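Local coordinates for cytochrome P450 268A2 Cyp268A2 (Mycobacterium marinum, PDB 6BLD), which belongs to the cytochrome P450 family of haem proteins and holds protoporphyrin IX with iron together with (3E,5E)-6,10-dimethylundeca-3,5,9-trien-2-one in a largely helical fold, at residues A[128-131]-A[132-136]; A[198-201]-A[202-205]. One frame throughout, in Å; residues are numbered along the deposited sequence.

Both contacts are local, between side chains close along the chain, on different helices. Contact 1 lies within helix 123-147, at the surface except for Ile133, which packs on helices 375-392 and 160-170. Contact 2 joins the loop after helix 193-196 to the start of helix 201-225 and is partly buried, with Val204 and Leu205 inside. Their centres lie about 37 Å apart, their nearest atoms about 26 Å. In contact 1 side chains on a helical backbone add charge pairing, a water bridge and a hydroxyl bond. In contact 2 a glutamate caps the first turn, and an arginine lies against a valine. Only contact 2 includes a residue of the organic ligand's pocket, Leu205.

Contact 1: residues A[128-131]-A[132-136]; sequences RIED and SIKIN
Glu130 and Lys134 face each other one turn apart on helix 123-147 of the cytochrome P450 fold, an i to i+4 pair of opposite charge. The two side chains slant across one another. Glu130 starts with CG anti to its backbone N (chi1 -171°) and runs extended, which carries its carboxylate out beside the ammonium end of Lys134. Lys134 reaches back along the helix and bends at its last torsion, with NZ near the carboxylate. The salt bridge is long, with Glu130 OE2 3.9 Å from Lys134 NZ. A water bridges the same two atoms, donating to Glu130 OE2 and accepting from Lys134 NZ at 3.1 Å. Glu130 OE2 also forms a salt bridge with Arg383 of helix 375-392, so the carboxylate joins two helices and is probably stabilised in its charged form. Asp131 adds a second negative group near the lysine, but its OD1 stays 4.9 Å from Lys134 NZ.

On the inner side, Ile129 and Ile133 form an apolar pair, with Ile129 CG1 4.4 Å from Ile133 CD1. Both side chains rest on Leu377, and Ile133 also meets Gln381 and Ala384 of the same helix and Thr165 of helix 160-170. Ile133 is buried, and its side chain lies about 8 Å from the haem.

The main-chain bonds of the helix run through the contact, such as Lys134 N to Glu130 O at 2.9 Å.

Ser132 turns back on the preceding turn. Its OG sits between its own N and carbonyl carbon (chi1 75°). From there it donates to Ile129 O at 2.7 Å, tilted 17° from the carbonyl plane, while Ile133 N reaches the same oxygen in that plane at 3.3 Å.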
ATOM      1  N   ARG A 128      21.503   7.121   4.615  1.00 41.90           N
ATOM      2  CA  ARG A 128      22.512   6.407   5.391  1.00 43.99           C
ATOM      3  C   ARG A 128      22.491   4.911   5.108  1.00 44.01           C
ATOM      4  O   ARG A 128      23.528   4.247   5.217  1.00 44.95           O
ATOM      5  CB  ARG A 128      22.301   6.660   6.885  1.00 46.16           C
ATOM      6  CG  ARG A 128      22.534   8.098   7.321  1.00 48.24           C
ATOM      7  CD  ARG A 128      24.005   8.477   7.239  1.00 50.88           C
ATOM      8  NE  ARG A 128      24.210   9.907   7.449  1.00 53.21           N
ATOM      9  CZ  ARG A 128      25.401  10.480   7.601  1.00 56.19           C
ATOM     10  NH1 ARG A 128      26.505   9.745   7.564  1.00 57.56           N
ATOM     11  NH2 ARG A 128      25.488  11.790   7.788  1.00 57.33           N
ATOM     12  N   ILE A 129      21.332   4.365   4.747  1.00 43.04           N
ATOM     13  CA  ILE A 129      21.168   2.935   4.525  1.00 43.31           C
ATOM     14  C   ILE A 129      20.922   2.613   3.057  1.00 42.92           C
ATOM     15  O   ILE A 129      20.640   1.458   2.720  1.00 43.02           O
ATOM     16  CB  ILE A 129      20.042   2.363   5.403  1.00 42.73           C
ATOM     17  CG1 ILE A 129      18.687   2.907   4.944  1.00 41.58           C
ATOM     18  CG2 ILE A 129      20.287   2.695   6.867  1.00 43.40           C
ATOM     19  CD1 ILE A 129      17.509   2.352   5.714  1.00 40.85           C
ATOM     20  N   GLU A 130      21.025   3.606   2.170  1.00 42.43           N
ATOM     21  CA  GLU A 130      20.741   3.369   0.758  1.00 41.41           C
ATOM     22  C   GLU A 130      21.744   2.407   0.130  1.00 41.04           C
ATOM     23  O   GLU A 130      21.391   1.666  -0.794  1.00 40.11           O
ATOM     24  CB  GLU A 130      20.726   4.693  -0.007  1.00 41.76           C
ATOM     25  CG  GLU A 130      20.228   4.571  -1.436  1.00 41.69           C
ATOM     26  CD  GLU A 130      19.856   5.908  -2.044  1.00 41.72           C
ATOM     27  OE1 GLU A 130      20.002   6.938  -1.353  1.00 42.01           O
ATOM     28  OE2 GLU A 130      19.416   5.929  -3.214  1.00 41.44           O
ATOM     29  N   ASP A 131      22.988   2.399   0.613  1.00 41.30           N
ATOM     30  CA  ASP A 131      23.980   1.484   0.061  1.00 40.87           C
ATOM     31  C   ASP A 131      23.617   0.033   0.350  1.00 37.73           C
ATOM     32  O   ASP A 131      23.821  -0.844  -0.498  1.00 37.40           O
ATOM     33  CB  ASP A 131      25.366   1.815   0.614  1.00 43.50           C
ATOM     34  CG  ASP A 131      26.023   2.968  -0.118  1.00 45.19           C
ATOM     35  OD1 ASP A 131      26.310   2.820  -1.325  1.00 46.02           O
ATOM     36  OD2 ASP A 131      26.252   4.022   0.511  1.00 46.12           O
ATOM     37  N   SER A 132      23.073  -0.242   1.539  1.00 36.17           N
ATOM     38  CA  SER A 132      22.631  -1.597   1.851  1.00 35.59           C
ATOM     39  C   SER A 132      21.448  -2.010   0.984  1.00 33.92           C
ATOM     40  O   SER A 132      21.325  -3.186   0.622  1.00 34.12           O
ATOM     41  CB  SER A 132      22.273  -1.709   3.332  1.00 36.03           C
ATOM     42  OG  SER A 132      21.035  -1.077   3.606  1.00 35.66           O
ATOM     43  N   ILE A 133      20.570  -1.063   0.647  1.00 32.04           N
ATOM     44  CA  ILE A 133      19.486  -1.355  -0.285  1.00 29.62           C
ATOM     45  C   ILE A 133      20.046  -1.635  -1.674  1.00 29.03           C
ATOM     46  O   ILE A 133      19.591  -2.551  -2.370  1.00 27.90           O
ATOM     47  CB  ILE A 133      18.473  -0.195  -0.301  1.00 27.93           C
ATOM     48  CG1 ILE A 133      17.815  -0.045   1.072  1.00 27.17           C
ATOM     49  CG2 ILE A 133      17.421  -0.410  -1.384  1.00 26.90           C
ATOM     50  CD1 ILE A 133      16.968   1.201   1.211  1.00 26.57           C
ATOM     51  N   LYS A 134      21.048  -0.859  -2.094  1.00 29.70           N
ATOM     52  CA  LYS A 134      21.682  -1.099  -3.386  1.00 30.33           C
ATOM     53  C   LYS A 134      22.405  -2.440  -3.404  1.00 30.68           C
ATOM     54  O   LYS A 134      22.415  -3.136  -4.426  1.00 30.26           O
ATOM     55  CB  LYS A 134      22.654   0.035  -3.711  1.00 31.56           C
ATOM     56  CG  LYS A 134      21.987   1.367  -4.018  1.00 31.60           C
ATOM     57  CD  LYS A 134      23.024   2.464  -4.194  1.00 33.22           C
ATOM     58  CE  LYS A 134      22.417   3.709  -4.819  1.00 33.21           C
ATOM     59  NZ  LYS A 134      23.012   4.953  -4.257  1.00 34.05           N
ATOM     60  N   ILE A 135      23.019  -2.819  -2.282  1.00 31.52           N
ATOM     61  CA  ILE A 135      23.727  -4.094  -2.217  1.00 32.41           C
ATOM     62  C   ILE A 135      22.737  -5.254  -2.231  1.00 31.35           C
ATOM     63  O   ILE A 135      22.988  -6.295  -2.850  1.00 31.92           O
ATOM     64  CB  ILE A 135      24.646  -4.124  -0.982  1.00 33.78           C
ATOM     65  CG1 ILE A 135      25.876  -3.242  -1.217  1.00 35.25           C
ATOM     66  CG2 ILE A 135      25.083  -5.546  -0.654  1.00 34.46           C
ATOM     67  CD1 ILE A 135      26.477  -2.670   0.051  1.00 36.08           C
ATOM     68  N   ASN A 136      21.590  -5.090  -1.568  1.00 30.22           N
ATOM     69  CA  ASN A 136      20.556  -6.120  -1.622  1.00 29.92           C
ATOM     70  C   ASN A 136      19.947  -6.215  -3.016  1.00 29.82           C
ATOM     71  O   ASN A 136      19.686  -7.317  -3.511  1.00 30.12           O
ATOM     72  CB  ASN A 136      19.474  -5.839  -0.579  1.00 29.01           C
ATOM     73  CG  ASN A 136      19.835  -6.373   0.793  1.00 29.46           C
ATOM     74  OD1 ASN A 136      20.555  -7.363   0.915  1.00 30.59           O
ATOM     75  ND2 ASN A 136      19.328  -5.723   1.836  1.00 28.68           N
TER
HETATM   76  O   HOH W   1      21.013   7.220  -4.681  1.00 42.02           O

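Contact 2: residues A[198-201]-A[202-205]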
ATOM      1  N   GLY A 198      -9.703 -22.525  -1.106  1.00 25.01           N
ATOM      2  CA  GLY A 198     -10.807 -23.152  -0.421  1.00 26.32           C
ATOM      3  C   GLY A 198     -10.923 -22.819   1.052  1.00 27.06           C
ATOM      4  O   GLY A 198     -11.987 -23.044   1.640  1.00 27.68           O
ATOM      5  N   ARG A 199      -9.867 -22.289   1.662  1.00 26.66           N
ATOM      6  CA  ARG A 199      -9.913 -21.954   3.077  1.00 26.44           C
ATOM      7  C   ARG A 199     -10.772 -20.716   3.312  1.00 26.09           C
ATOM      8  O   ARG A 199     -10.814 -19.792   2.496  1.00 24.58           O
ATOM      9  CB  ARG A 199      -8.504 -21.714   3.617  1.00 25.70           C
ATOM     10  CG  ARG A 199      -7.556 -22.893   3.454  1.00 26.51           C
ATOM     11  CD  ARG A 199      -6.125 -22.495   3.784  1.00 26.14           C
ATOM     12  NE  ARG A 199      -5.591 -21.528   2.829  1.00 25.50           N
ATOM     13  CZ  ARG A 199      -4.436 -20.888   2.977  1.00 25.25           C
ATOM     14  NH1 ARG A 199      -3.687 -21.107   4.048  1.00 25.26           N
ATOM     15  NH2 ARG A 199      -4.030 -20.026   2.055  1.00 25.01           N
ATOM     16  N   GLU A 200     -11.460 -20.707   4.444  1.00 27.28           N
ATOM     17  CA  GLU A 200     -12.248 -19.543   4.822  1.00 27.75           C
ATOM     18  C   GLU A 200     -11.307 -18.392   5.166  1.00 26.09           C
ATOM     19  O   GLU A 200     -10.334 -18.595   5.903  1.00 25.76           O
ATOM     20  CB  GLU A 200     -13.155 -19.879   6.005  1.00 30.19           C
ATOM     21  CG  GLU A 200     -14.252 -18.862   6.268  1.00 31.61           C
ATOM     22  CD  GLU A 200     -13.789 -17.727   7.156  1.00 32.68           C
ATOM     23  OE1 GLU A 200     -13.216 -18.014   8.229  1.00 33.48           O
ATOM     24  OE2 GLU A 200     -13.995 -16.553   6.779  1.00 32.88           O
ATOM     25  N   PRO A 201     -11.553 -17.182   4.655  1.00 24.80           N
ATOM     26  CA  PRO A 201     -10.551 -16.110   4.788  1.00 23.29           C
ATOM     27  C   PRO A 201     -10.267 -15.682   6.220  1.00 21.69           C
ATOM     28  O   PRO A 201      -9.117 -15.347   6.529  1.00 20.77           O
ATOM     29  CB  PRO A 201     -11.157 -14.960   3.969  1.00 23.52           C
ATOM     30  CG  PRO A 201     -12.618 -15.278   3.872  1.00 24.41           C
ATOM     31  CD  PRO A 201     -12.693 -16.771   3.819  1.00 25.12           C
ATOM     32  N   LEU A 202     -11.271 -15.674   7.102  1.00 20.66           N
ATOM     33  CA  LEU A 202     -11.050 -15.173   8.457  1.00 19.72           C
ATOM     34  C   LEU A 202     -10.037 -16.028   9.209  1.00 19.33           C
ATOM     35  O   LEU A 202      -9.225 -15.505   9.982  1.00 18.67           O
ATOM     36  CB  LEU A 202     -12.373 -15.109   9.221  1.00 20.06           C
ATOM     37  CG  LEU A 202     -13.377 -14.069   8.721  1.00 19.74           C
ATOM     38  CD1 LEU A 202     -14.659 -14.111   9.539  1.00 20.28           C
ATOM     39  CD2 LEU A 202     -12.767 -12.679   8.740  1.00 19.04           C
ATOM     40  N   ALA A 203     -10.066 -17.345   8.995  1.00 19.54           N
ATOM     41  CA  ALA A 203      -9.104 -18.217   9.661  1.00 20.06           C
ATOM     42  C   ALA A 203      -7.698 -18.008   9.113  1.00 19.74           C
ATOM     43  O   ALA A 203      -6.718 -18.052   9.867  1.00 19.63           O
ATOM     44  CB  ALA A 203      -9.527 -19.679   9.512  1.00 20.58           C
ATOM     45  N   VAL A 204      -7.579 -17.778   7.803  1.00 19.63           N
ATOM     46  CA  VAL A 204      -6.271 -17.531   7.204  1.00 19.31           C
ATOM     47  C   VAL A 204      -5.704 -16.204   7.691  1.00 19.00           C
ATOM     48  O   VAL A 204      -4.501 -16.087   7.960  1.00 16.79           O
ATOM     49  CB  VAL A 204      -6.375 -17.577   5.667  1.00 19.28           C
ATOM     50  CG1 VAL A 204      -5.115 -17.017   5.022  1.00 17.06           C
ATOM     51  CG2 VAL A 204      -6.634 -19.000   5.197  1.00 20.39           C
ATOM     52  N   LEU A 205      -6.558 -15.185   7.819  1.00 16.21           N
ATOM     53  CA  LEU A 205      -6.093 -13.890   8.302  1.00 15.66           C
ATOM     54  C   LEU A 205      -5.593 -13.984   9.739  1.00 18.28           C
ATOM     55  O   LEU A 205      -4.550 -13.413  10.078  1.00 15.81           O
ATOM     56  CB  LEU A 205      -7.212 -12.854   8.187  1.00 15.17           C
ATOM     57  CG  LEU A 205      -7.606 -12.432   6.768  1.00 14.86           C
ATOM     58  CD1 LEU A 205      -8.823 -11.521   6.792  1.00 14.55           C
ATOM     59  CD2 LEU A 205      -6.443 -11.757   6.058  1.00 14.54           C
TER
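Glu200 sets CG anti to its own N, then bends sharply at chi2 (-86°), and the fold brings its carboxylate back over the start of helix 201-225. Glu200 is the N-cap residue. Its OE2 takes the hydrogen of Leu202 N at 2.9 Å in a nearly straight bond, 166° at the hydrogen. The donor comes from above the carboxylate plane, 52° out of it. The other oxygen, OE1, accepts a weak bond from Ala203 N at 3.3 Å. The carboxylate thus serves two amides of the first turn, and its negative charge would suit the positive end of the helix dipole. It also packs against Leu202, whose CG lies 3.2 Å from Glu200 OE2.

The backbone carbonyl of Glu200 takes weak bonds from Ala203 N and Val204 N. The first firm bond of the helix follows, from Leu205 N to Pro201 O at 2.9 Å.

Arg199 bends at chi3 and crosses Val204 at about a right angle. Val204 CG2 lies over one guanidinium face, 3.5 Å above its plane and offset toward the rim, with Arg199 NE at 3.6 Å. The guanidinium is held by carbonyls at the end of helix 193-196: NE bonds to Leu196 O and NH2 to Tyr195 O.

Leu205 lines the pocket of (3E,5E)-6,10-dimethylundeca-3,5,9-trien-2-one, and its side chain is about 4 Å from that ligand. Leu202 and Leu205 both pack on Leu95 of helix 93-97 and on Leu52, so the start of helix 201-225 packs on helix 93-97, while Arg199 ties the loop before it back to helix 193-196.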